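Local coordinates for CRISPR-associated protein, Cse1 family (Acidimicrobium ferrooxidans, PDB 4H3T) that probably serves as the large Cse1 subunit of the type I-E Cascade complex, which recognises foreign DNA in CRISPR immunity, at residues A[269-273]-A[274-278]. The protein carries 1 engineered substitution. Sequence-based numbering, arbitrary orientation.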
ATOM      1  N   PRO A 269     -27.323  -4.447 -14.089  1.00 42.66           N
ATOM      2  CA  PRO A 269     -26.875  -4.680 -15.487  1.00 43.56           C
ATOM      3  C   PRO A 269     -28.012  -4.483 -16.513  1.00 46.10           C
ATOM      4  O   PRO A 269     -29.180  -4.590 -16.178  1.00 42.17           O
ATOM      5  CB  PRO A 269     -26.418  -6.139 -15.469  1.00 45.28           C
ATOM      6  CG  PRO A 269     -27.347  -6.793 -14.415  1.00 48.21           C
ATOM      7  CD  PRO A 269     -27.383  -5.718 -13.327  1.00 43.56           C
ATOM      8  N   GLU A 270     -27.638  -4.200 -17.757  1.00 43.61           N
ATOM      9  CA  GLU A 270     -28.588  -4.011 -18.854  1.00 43.10           C
ATOM     10  C   GLU A 270     -28.023  -4.605 -20.092  1.00 45.55           C
ATOM     11  O   GLU A 270     -26.815  -4.445 -20.361  1.00 42.01           O
ATOM     12  CB  GLU A 270     -28.898  -2.522 -19.060  1.00 43.47           C
ATOM     13  CG  GLU A 270     -29.794  -2.186 -20.229  1.00 53.77           C
ATOM     14  CD  GLU A 270     -29.919  -0.720 -20.612  1.00 70.63           C
ATOM     15  OE1 GLU A 270     -29.109   0.085 -20.115  1.00 54.79           O
ATOM     16  OE2 GLU A 270     -30.800  -0.381 -21.438  1.00 77.34           O
ATOM     17  N   ARG A 271     -28.900  -5.228 -20.892  0.62 44.75           N
ATOM     18  CA  ARG A 271     -28.535  -5.810 -22.168  0.62 45.36           C
ATOM     19  C   ARG A 271     -28.646  -4.708 -23.222  0.62 47.95           C
ATOM     20  O   ARG A 271     -29.689  -4.048 -23.313  0.62 47.27           O
ATOM     21  CB  ARG A 271     -29.454  -6.999 -22.516  0.62 49.66           C
ATOM     22  CG  ARG A 271     -28.824  -8.000 -23.489  0.62 69.36           C
ATOM     23  CD  ARG A 271     -28.637  -9.387 -22.862  0.62 78.17           C
ATOM     24  NE  ARG A 271     -27.347  -9.998 -23.180  0.62 63.54           N
ATOM     25  CZ  ARG A 271     -27.003 -11.237 -22.856  0.62 57.02           C
ATOM     26  NH1 ARG A 271     -25.806 -11.704 -23.182  0.62 67.23           N
ATOM     27  NH2 ARG A 271     -27.842 -12.012 -22.174  0.62 49.65           N
ATOM     28  N   ARG A 272     -27.569  -4.469 -23.983  1.00 43.22           N
ATOM     29  CA  ARG A 272     -27.600  -3.468 -25.067  1.00 44.32           C
ATOM     30  C   ARG A 272     -27.139  -4.226 -26.323  1.00 47.72           C
ATOM     31  O   ARG A 272     -25.928  -4.460 -26.492  1.00 45.56           O
ATOM     32  CB  ARG A 272     -26.691  -2.284 -24.709  1.00 40.91           C
ATOM     33  CG  ARG A 272     -27.212  -1.476 -23.580  1.00 42.60           C
ATOM     34  CD  ARG A 272     -26.356  -0.260 -23.372  1.00 41.88           C
ATOM     35  NE  ARG A 272     -26.871   0.540 -22.273  1.00 46.36           N
ATOM     36  CZ  ARG A 272     -26.337   1.669 -21.817  1.00 49.22           C
ATOM     37  NH1 ARG A 272     -25.234   2.143 -22.343  1.00 47.70           N
ATOM     38  NH2 ARG A 272     -26.893   2.310 -20.807  1.00 43.54           N
ATOM     39  N   GLY A 273     -28.107  -4.686 -27.114  1.00 45.78           N
ATOM     40  CA  GLY A 273     -27.829  -5.550 -28.259  1.00 48.82           C
ATOM     41  C   GLY A 273     -27.281  -6.855 -27.679  1.00 54.99           C
ATOM     42  O   GLY A 273     -27.884  -7.399 -26.776  1.00 54.32           O
ATOM     43  N   ASP A 274     -26.140  -7.322 -28.105  1.00 55.04           N
ATOM     44  CA  ASP A 274     -25.567  -8.549 -27.551  1.00 57.98           C
ATOM     45  C   ASP A 274     -24.694  -8.311 -26.302  1.00 63.27           C
ATOM     46  O   ASP A 274     -24.315  -9.291 -25.649  1.00 66.56           O
ATOM     47  CB  ASP A 274     -24.746  -9.312 -28.621  1.00 64.46           C
ATOM     48  CG  ASP A 274     -23.891  -8.475 -29.558  1.00 90.94           C
ATOM     49  OD1 ASP A 274     -23.027  -7.703 -29.050  1.00 91.84           O
ATOM     50  OD2 ASP A 274     -24.105  -8.566 -30.802  1.00103.23           O
ATOM     51  N   ALA A 275     -24.390  -7.040 -25.951  1.00 52.50           N
ATOM     52  CA  ALA A 275     -23.506  -6.725 -24.848  1.00 49.49           C
ATOM     53  C   ALA A 275     -24.241  -6.544 -23.547  1.00 49.83           C
ATOM     54  O   ALA A 275     -25.259  -5.922 -23.524  1.00 50.10           O
ATOM     55  CB  ALA A 275     -22.736  -5.454 -25.163  1.00 49.63           C
ATOM     56  N   ILE A 276     -23.688  -7.041 -22.456  1.00 45.11           N
ATOM     57  CA  ILE A 276     -24.180  -6.756 -21.124  1.00 43.03           C
ATOM     58  C   ILE A 276     -23.298  -5.643 -20.621  1.00 45.44           C
ATOM     59  O   ILE A 276     -22.072  -5.766 -20.686  1.00 43.64           O
ATOM     60  CB  ILE A 276     -24.144  -7.994 -20.195  1.00 47.17           C
ATOM     61  CG1 ILE A 276     -24.984  -9.171 -20.739  1.00 49.38           C
ATOM     62  CG2 ILE A 276     -24.620  -7.574 -18.763  1.00 47.33           C
ATOM     63  CD1 ILE A 276     -24.548 -10.558 -20.023  1.00 55.50           C
ATOM     64  N   VAL A 277     -23.886  -4.574 -20.108  1.00 40.84           N
ATOM     65  CA  VAL A 277     -23.117  -3.496 -19.498  1.00 39.29           C
ATOM     66  C   VAL A 277     -23.768  -3.182 -18.163  1.00 44.56           C
ATOM     67  O   VAL A 277     -24.875  -3.659 -17.878  1.00 41.97           O
ATOM     68  CB  VAL A 277     -22.994  -2.246 -20.406  1.00 43.28           C
ATOM     69  CG1 VAL A 277     -22.313  -2.633 -21.710  1.00 45.14           C
ATOM     70  CG2 VAL A 277     -24.361  -1.621 -20.670  1.00 42.62           C
ATOM     71  N   VAL A 278     -23.078  -2.355 -17.382  1.00 39.05           N
ATOM     72  CA  VAL A 278     -23.564  -1.917 -16.065  1.00 41.12           C
ATOM     73  C   VAL A 278     -23.669  -0.388 -16.071  1.00 41.56           C
ATOM     74  O   VAL A 278     -22.691   0.252 -15.819  1.00 42.35           O
ATOM     75  CB  VAL A 278     -22.667  -2.414 -14.893  1.00 43.33           C
ATOM     76  CG1 VAL A 278     -23.260  -2.025 -13.548  1.00 43.09           C
ATOM     77  CG2 VAL A 278     -22.430  -3.922 -14.949  1.00 44.16           C
TER
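Gly273 and Asp274 form the two-residue loop of a beta hairpin, in a type II' turn that runs from Arg272 to Ala275. Gly273 takes the first corner with phi 66° and psi -127°, a geometry that glycine adopts readily. Asp274 follows at the second corner.

Ala275 closes the turn with two backbone bonds to Arg272. Arg272 N reaches Ala275 O at 2.8 Å in a nearly straight bond. The return bond, from Ala275 N to Arg272 O, is longer at 3.1 Å, and its donor sits above the carbonyl plane.

Ile276 faces Arg271 in a non-hydrogen-bonded pair. In the conformer described here, one of two, the Arg271 chain bends at chi2 (117°) and chi3, which brings its guanidinium over the isoleucine. There CG1 of Ile276 lies against one face near the rim, 3.5 Å from NE of Arg271. CD1 approaches NH1 of Arg271, while CG2 turns to CB of Pro269 at 4.0 Å. Cutting Ile276 back to an alanine would probably open a gap beside Pro269 and, in this conformer, take the apolar surface from under the Arg271 guanidinium.

Val277 pairs with Glu270 through two backbone bonds, N to O in each direction. On the face shared by Glu270, Arg272, Ala275 and Val277, CG2 of Val277 meets the extended Arg272 chain at about a right angle, 3.6 Å from CD of Arg272. NE and NH2 of Arg272 both hold OE1 of Glu270 from the same face of the carboxylate, in a salt bridge with NE at 3.1 Å. This probably helps to hold the arginine alongside Val277.

Val278 is buried and bonds through its backbone to Leu155. Phe105 touches Val278, Ile276 and Pro269, while Pro279 meets Glu270 and Arg272. The hairpin thus joins strands 263-272 and 275-289 at the protein surface, in a mixed sheet that also includes strands 126-127 and 248-249.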